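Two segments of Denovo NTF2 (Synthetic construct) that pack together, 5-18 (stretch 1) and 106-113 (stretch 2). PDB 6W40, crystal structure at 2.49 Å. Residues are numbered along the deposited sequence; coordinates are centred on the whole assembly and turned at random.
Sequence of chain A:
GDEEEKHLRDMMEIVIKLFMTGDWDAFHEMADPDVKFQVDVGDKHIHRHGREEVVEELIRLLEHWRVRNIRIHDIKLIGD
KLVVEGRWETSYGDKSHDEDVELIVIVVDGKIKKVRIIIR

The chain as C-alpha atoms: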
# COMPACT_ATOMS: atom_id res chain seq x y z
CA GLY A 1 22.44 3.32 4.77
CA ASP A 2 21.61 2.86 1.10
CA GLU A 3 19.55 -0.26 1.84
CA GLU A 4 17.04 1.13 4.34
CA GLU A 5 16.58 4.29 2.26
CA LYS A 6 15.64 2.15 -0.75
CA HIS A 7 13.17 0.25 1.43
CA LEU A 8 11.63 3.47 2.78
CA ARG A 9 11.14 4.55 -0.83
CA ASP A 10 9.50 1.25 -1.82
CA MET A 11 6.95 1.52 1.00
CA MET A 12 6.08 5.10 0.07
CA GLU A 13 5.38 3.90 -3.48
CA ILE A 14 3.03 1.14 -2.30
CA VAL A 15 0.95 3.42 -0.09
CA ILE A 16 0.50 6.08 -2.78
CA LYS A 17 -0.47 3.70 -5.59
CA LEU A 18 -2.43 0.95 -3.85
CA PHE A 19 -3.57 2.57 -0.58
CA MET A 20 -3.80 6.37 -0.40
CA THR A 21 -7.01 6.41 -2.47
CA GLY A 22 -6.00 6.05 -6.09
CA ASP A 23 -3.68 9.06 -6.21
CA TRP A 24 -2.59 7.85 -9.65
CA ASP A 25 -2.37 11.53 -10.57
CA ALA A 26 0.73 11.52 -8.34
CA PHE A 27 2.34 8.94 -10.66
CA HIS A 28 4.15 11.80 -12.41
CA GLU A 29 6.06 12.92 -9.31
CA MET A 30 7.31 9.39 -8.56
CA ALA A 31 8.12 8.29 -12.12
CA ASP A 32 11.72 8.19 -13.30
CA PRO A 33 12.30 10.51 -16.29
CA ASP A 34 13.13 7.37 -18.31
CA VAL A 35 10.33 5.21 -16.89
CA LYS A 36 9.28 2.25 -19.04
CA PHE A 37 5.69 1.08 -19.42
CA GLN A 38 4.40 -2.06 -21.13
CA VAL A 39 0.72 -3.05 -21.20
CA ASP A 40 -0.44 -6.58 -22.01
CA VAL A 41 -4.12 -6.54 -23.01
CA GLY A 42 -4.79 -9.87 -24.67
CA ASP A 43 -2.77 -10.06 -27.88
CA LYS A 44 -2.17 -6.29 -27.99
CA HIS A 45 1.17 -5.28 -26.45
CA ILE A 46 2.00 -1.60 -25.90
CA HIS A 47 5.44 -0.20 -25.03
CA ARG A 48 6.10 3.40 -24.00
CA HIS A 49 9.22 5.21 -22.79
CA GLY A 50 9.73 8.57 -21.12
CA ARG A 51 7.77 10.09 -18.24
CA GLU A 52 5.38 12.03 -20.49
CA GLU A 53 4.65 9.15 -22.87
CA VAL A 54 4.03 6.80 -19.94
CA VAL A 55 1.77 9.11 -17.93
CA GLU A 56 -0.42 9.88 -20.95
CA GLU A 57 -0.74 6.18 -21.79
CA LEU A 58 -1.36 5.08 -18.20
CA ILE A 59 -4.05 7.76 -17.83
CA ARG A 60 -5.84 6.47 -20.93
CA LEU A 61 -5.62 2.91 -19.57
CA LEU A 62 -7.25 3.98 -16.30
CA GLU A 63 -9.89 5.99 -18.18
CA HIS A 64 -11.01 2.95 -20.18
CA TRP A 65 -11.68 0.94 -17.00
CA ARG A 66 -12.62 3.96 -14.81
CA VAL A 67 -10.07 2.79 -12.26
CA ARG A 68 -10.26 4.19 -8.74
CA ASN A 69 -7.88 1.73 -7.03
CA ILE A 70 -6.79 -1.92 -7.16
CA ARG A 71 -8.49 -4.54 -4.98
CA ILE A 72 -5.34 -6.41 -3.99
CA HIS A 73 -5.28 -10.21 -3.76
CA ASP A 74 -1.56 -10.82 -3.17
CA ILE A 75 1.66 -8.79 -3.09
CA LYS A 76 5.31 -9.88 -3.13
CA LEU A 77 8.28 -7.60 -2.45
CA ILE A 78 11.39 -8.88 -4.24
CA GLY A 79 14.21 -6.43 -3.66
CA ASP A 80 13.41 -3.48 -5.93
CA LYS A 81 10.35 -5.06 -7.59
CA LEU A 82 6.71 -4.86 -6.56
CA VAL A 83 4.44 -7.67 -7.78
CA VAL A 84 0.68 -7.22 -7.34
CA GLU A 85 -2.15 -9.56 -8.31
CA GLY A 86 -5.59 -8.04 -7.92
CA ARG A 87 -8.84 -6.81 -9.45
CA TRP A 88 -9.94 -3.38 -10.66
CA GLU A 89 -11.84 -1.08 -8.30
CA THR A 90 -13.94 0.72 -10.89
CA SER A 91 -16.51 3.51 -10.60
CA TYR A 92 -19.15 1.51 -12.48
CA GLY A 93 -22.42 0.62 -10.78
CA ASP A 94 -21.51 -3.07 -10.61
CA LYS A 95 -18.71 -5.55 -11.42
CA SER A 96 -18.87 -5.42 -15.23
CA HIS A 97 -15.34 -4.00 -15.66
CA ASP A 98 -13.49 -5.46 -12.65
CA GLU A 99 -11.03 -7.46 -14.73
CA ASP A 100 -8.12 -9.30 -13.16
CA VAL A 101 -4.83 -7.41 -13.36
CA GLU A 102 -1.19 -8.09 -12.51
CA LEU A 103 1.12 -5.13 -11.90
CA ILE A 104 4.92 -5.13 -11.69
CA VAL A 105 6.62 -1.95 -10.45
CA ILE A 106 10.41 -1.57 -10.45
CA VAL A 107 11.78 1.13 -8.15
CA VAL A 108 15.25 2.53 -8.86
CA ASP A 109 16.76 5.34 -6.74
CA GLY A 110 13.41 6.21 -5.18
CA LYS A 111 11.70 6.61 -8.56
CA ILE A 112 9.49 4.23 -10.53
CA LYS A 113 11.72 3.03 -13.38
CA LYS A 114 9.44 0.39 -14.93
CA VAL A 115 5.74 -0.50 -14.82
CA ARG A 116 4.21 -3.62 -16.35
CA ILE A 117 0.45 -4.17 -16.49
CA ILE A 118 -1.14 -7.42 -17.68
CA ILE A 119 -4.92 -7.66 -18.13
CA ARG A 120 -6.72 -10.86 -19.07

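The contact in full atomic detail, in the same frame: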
# COMPACT_ATOMS: atom_id res chain seq x y z
N GLU A 5 17.15 3.20 3.05
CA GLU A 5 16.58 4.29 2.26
C GLU A 5 15.78 3.75 1.08
O GLU A 5 14.66 4.19 0.83
CB GLU A 5 17.70 5.21 1.78
CG GLU A 5 17.23 6.32 0.84
CD GLU A 5 16.25 7.26 1.51
OE1 GLU A 5 15.43 7.87 0.79
OE2 GLU A 5 16.29 7.39 2.75
N LYS A 6 16.35 2.78 0.36
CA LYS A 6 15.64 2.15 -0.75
C LYS A 6 14.34 1.51 -0.27
O LYS A 6 13.32 1.57 -0.96
CB LYS A 6 16.54 1.12 -1.43
CG LYS A 6 15.83 0.16 -2.35
CD LYS A 6 15.18 0.87 -3.52
CE LYS A 6 14.47 -0.12 -4.43
NZ LYS A 6 13.61 -1.05 -3.65
N HIS A 7 14.36 0.91 0.92
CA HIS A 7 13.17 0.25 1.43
C HIS A 7 12.12 1.27 1.86
O HIS A 7 10.92 1.06 1.66
CB HIS A 7 13.52 -0.67 2.59
CG HIS A 7 12.73 -1.93 2.61
ND1 HIS A 7 12.63 -2.76 1.51
CD2 HIS A 7 11.99 -2.51 3.59
CE1 HIS A 7 11.86 -3.80 1.82
NE2 HIS A 7 11.46 -3.67 3.07
N LEU A 8 12.56 2.39 2.46
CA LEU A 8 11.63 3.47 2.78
C LEU A 8 10.96 4.00 1.52
O LEU A 8 9.77 4.34 1.54
CB LEU A 8 12.37 4.60 3.49
CG LEU A 8 12.39 4.64 5.02
CD1 LEU A 8 13.01 3.38 5.60
CD2 LEU A 8 13.15 5.87 5.48
N ARG A 9 11.71 4.08 0.42
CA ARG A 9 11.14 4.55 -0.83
C ARG A 9 10.13 3.56 -1.39
O ARG A 9 9.06 3.97 -1.88
CB ARG A 9 12.26 4.82 -1.84
CG ARG A 9 12.96 6.16 -1.63
CD ARG A 9 14.48 6.02 -1.68
NE ARG A 9 14.93 5.00 -2.62
CZ ARG A 9 16.20 4.79 -2.93
NH1 ARG A 9 17.15 5.52 -2.37
NH2 ARG A 9 16.53 3.84 -3.80
N ASP A 10 10.44 2.27 -1.33
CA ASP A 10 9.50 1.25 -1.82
C ASP A 10 8.16 1.35 -1.10
O ASP A 10 7.10 1.34 -1.74
CB ASP A 10 10.11 -0.14 -1.65
CG ASP A 10 10.54 -0.76 -2.97
OD1 ASP A 10 9.87 -0.51 -3.99
OD2 ASP A 10 11.55 -1.50 -2.98
N MET A 11 8.19 1.44 0.23
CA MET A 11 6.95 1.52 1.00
C MET A 11 6.13 2.75 0.63
O MET A 11 4.91 2.67 0.51
CB MET A 11 7.26 1.51 2.50
CG MET A 11 7.58 0.15 3.07
SD MET A 11 6.14 -0.93 3.11
CE MET A 11 5.05 0.01 4.19
N MET A 12 6.79 3.89 0.46
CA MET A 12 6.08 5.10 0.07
C MET A 12 5.43 4.96 -1.30
O MET A 12 4.39 5.58 -1.56
CB MET A 12 7.02 6.31 0.09
CG MET A 12 7.23 6.90 1.48
SD MET A 12 8.37 8.29 1.50
CE MET A 12 7.66 9.35 0.24
N GLU A 13 6.02 4.16 -2.19
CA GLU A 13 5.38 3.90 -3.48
C GLU A 13 4.11 3.08 -3.29
O GLU A 13 3.07 3.40 -3.88
CB GLU A 13 6.35 3.18 -4.42
CG GLU A 13 7.71 3.84 -4.60
CD GLU A 13 7.67 5.08 -5.47
OE1 GLU A 13 6.57 5.48 -5.91
OE2 GLU A 13 8.75 5.66 -5.72
N ILE A 14 4.18 2.04 -2.46
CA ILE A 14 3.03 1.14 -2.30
C ILE A 14 1.83 1.89 -1.74
O ILE A 14 0.70 1.71 -2.20
CB ILE A 14 3.41 -0.05 -1.40
CG1 ILE A 14 4.75 -0.65 -1.82
CG2 ILE A 14 2.32 -1.11 -1.43
CD1 ILE A 14 4.84 -1.02 -3.27
N VAL A 15 2.06 2.75 -0.74
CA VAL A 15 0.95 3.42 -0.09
C VAL A 15 0.30 4.44 -1.02
O VAL A 15 -0.92 4.64 -0.97
CB VAL A 15 1.41 4.07 1.24
CG1 VAL A 15 1.97 3.01 2.18
CG2 VAL A 15 2.45 5.15 0.97
N ILE A 16 1.08 5.08 -1.89
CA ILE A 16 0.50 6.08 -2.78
C ILE A 16 -0.32 5.41 -3.88
O ILE A 16 -1.44 5.85 -4.18
CB ILE A 16 1.60 6.98 -3.38
CG1 ILE A 16 2.17 7.91 -2.30
CG2 ILE A 16 1.05 7.79 -4.54
CD1 ILE A 16 2.72 9.23 -2.84
N LYS A 17 0.21 4.34 -4.47
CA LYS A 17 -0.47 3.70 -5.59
C LYS A 17 -1.67 2.88 -5.13
O LYS A 17 -2.78 3.05 -5.64
CB LYS A 17 0.51 2.81 -6.36
CG LYS A 17 1.84 3.46 -6.67
CD LYS A 17 1.67 4.70 -7.51
CE LYS A 17 1.21 4.36 -8.90
NZ LYS A 17 2.08 3.31 -9.51
N LEU A 18 -1.46 1.99 -4.17
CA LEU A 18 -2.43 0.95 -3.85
C LEU A 18 -3.11 1.14 -2.50
O LEU A 18 -3.82 0.24 -2.05
CB LEU A 18 -1.75 -0.42 -3.90
CG LEU A 18 -0.98 -0.71 -5.19
CD1 LEU A 18 0.43 -1.18 -4.88
CD2 LEU A 18 -1.71 -1.73 -6.05
N ILE A 106 8.98 -1.54 -10.76
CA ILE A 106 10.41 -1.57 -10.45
C ILE A 106 10.81 -0.19 -9.97
O ILE A 106 10.59 0.81 -10.67
CB ILE A 106 11.24 -2.00 -11.67
CG1 ILE A 106 10.82 -3.39 -12.14
CG2 ILE A 106 12.72 -1.97 -11.33
CD1 ILE A 106 11.61 -3.89 -13.33
N VAL A 107 11.39 -0.12 -8.77
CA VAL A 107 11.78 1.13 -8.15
C VAL A 107 13.30 1.22 -8.16
O VAL A 107 13.99 0.34 -7.65
CB VAL A 107 11.23 1.25 -6.71
CG1 VAL A 107 11.71 2.53 -6.06
CG2 VAL A 107 9.71 1.19 -6.73
N VAL A 108 13.82 2.29 -8.77
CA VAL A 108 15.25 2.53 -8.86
C VAL A 108 15.52 3.94 -8.35
O VAL A 108 14.99 4.92 -8.91
CB VAL A 108 15.78 2.36 -10.29
CG1 VAL A 108 17.26 2.75 -10.36
CG2 VAL A 108 15.58 0.94 -10.77
N ASP A 109 16.35 4.05 -7.31
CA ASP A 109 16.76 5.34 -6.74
C ASP A 109 15.54 6.18 -6.34
O ASP A 109 15.45 7.37 -6.64
CB ASP A 109 17.67 6.10 -7.70
CG ASP A 109 18.36 7.28 -7.05
OD1 ASP A 109 18.00 8.43 -7.37
OD2 ASP A 109 19.25 7.06 -6.20
N GLY A 110 14.59 5.54 -5.67
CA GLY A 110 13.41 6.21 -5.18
C GLY A 110 12.39 6.61 -6.23
O GLY A 110 11.37 7.22 -5.88
N LYS A 111 12.62 6.28 -7.49
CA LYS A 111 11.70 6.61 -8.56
C LYS A 111 11.25 5.34 -9.27
O LYS A 111 12.00 4.36 -9.35
CB LYS A 111 12.33 7.58 -9.57
CG LYS A 111 12.49 9.00 -9.03
CD LYS A 111 11.15 9.72 -8.98
CE LYS A 111 11.25 11.02 -8.20
NZ LYS A 111 11.42 10.78 -6.74
N ILE A 112 10.03 5.37 -9.79
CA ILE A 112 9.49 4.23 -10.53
C ILE A 112 10.17 4.20 -11.89
O ILE A 112 9.97 5.09 -12.72
CB ILE A 112 7.96 4.31 -10.66
CG1 ILE A 112 7.30 4.37 -9.28
CG2 ILE A 112 7.44 3.13 -11.45
CD1 ILE A 112 5.80 4.49 -9.33
N LYS A 113 10.98 3.16 -12.13
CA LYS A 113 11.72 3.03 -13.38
C LYS A 113 10.99 2.19 -14.41
O LYS A 113 11.18 2.40 -15.62
CB LYS A 113 13.10 2.42 -13.10
CG LYS A 113 13.97 2.24 -14.34
CD LYS A 113 14.20 3.56 -15.07
CE LYS A 113 14.89 3.35 -16.41
NZ LYS A 113 14.06 2.55 -17.35

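Stretch 1 is a helix held by regular i to i+4 backbone hydrogen bonds, such as Asp-10 N to Lys-6 O at 3.0 Å and Lys-17 N to Glu-13 O at 3.1 Å. Stretch 2 is a β-hairpin. Its strands, 106-108 and 111-113, are joined by a type I' turn from Val-108 to Lys-111, and they are paired by Lys-113 N to Ile-106 O (2.8 Å), Val-108 N to Lys-111 O (2.8 Å) and Lys-111 N to Val-108 O (3.1 Å). The helix lies across this hairpin, its axis 9.3 Å from that of the first strand at 136° and 9.7 Å from that of the second at 81°. The backbones come nearest at the turn, where Arg-9 CA and Gly-110 CA are 5.2 Å apart. No hydrogen bond joins the two stretches, so the contact rests on packing, and it buries 414 Å² in all.

Strand alternation decides which strand side chains face the helix; the turn residues Asp-109 and Gly-110 join the contact largely through their backbone, against Arg-9. Val-107 and Ile-112 direct their CA-to-CB bonds toward the helix, whereas Ile-106, Val-108 and Lys-111 direct theirs away. On the helix, the contacting residues Lys-6, Arg-9, Asp-10, Glu-13 and Lys-17 lie three or four residues apart, except for the neighbours Arg-9 and Asp-10, as expected for one face of a helix. All are charged; the methylenes of Lys-6, Arg-9 and Glu-13 supply part of the packing, whereas Asp-10 and Lys-17 touch the hairpin with their polar ends.

Lys-6 leaves the helix sideways, but its long chain reaches the first strand: its CE lies 3.3 Å from Val-107 O and 4.2 Å from Val-107 CG1. Its ammonium group forms a salt bridge with Asp-10 one turn later, although the modelled separation is too short for the positions of those atoms to be taken literally.

Arg-9 points toward the hairpin and spreads its flat guanidinium against the turn, with Asp-109 CA and Gly-110 N over one face. Arg-9 NH2 is 3.3 Å from Asp-109 CA, and Arg-9 NE is 3.1 Å from Gly-110 N. The latter pair consists of two donors, so it is a packing contact. Glycine suits this place twice over: its positive phi of 73° is easily adopted without a side chain, and an ideal CB here would lie only 3.2 Å from Arg-9 CD.

Asp-10 also starts sideways, yet its end comes nearer, bringing OD1 within 3.2 Å of Val-107 CG2. The compact, branched valine thus fills the space beside this part of the helix, and Glu-13 CG approaches the same methyl at 3.9 Å.

Glu-13 points toward the hairpin and reaches both strands: besides the contact of its CG with Val-107 CG2, its OE1 lies 3.6 Å from Ile-112 CG1. Its OE2 is 3.1 Å from Gly-110 O, but both atoms are acceptors, and the proximity is not a hydrogen bond.

Lys-17 closes the contact. With all four chi angles in m, its chain is folded rather than extended, and NZ sits 3.9 Å from Ile-112 CD1. The extended isoleucine, with chi2 in t, carries that terminal methyl out to meet it.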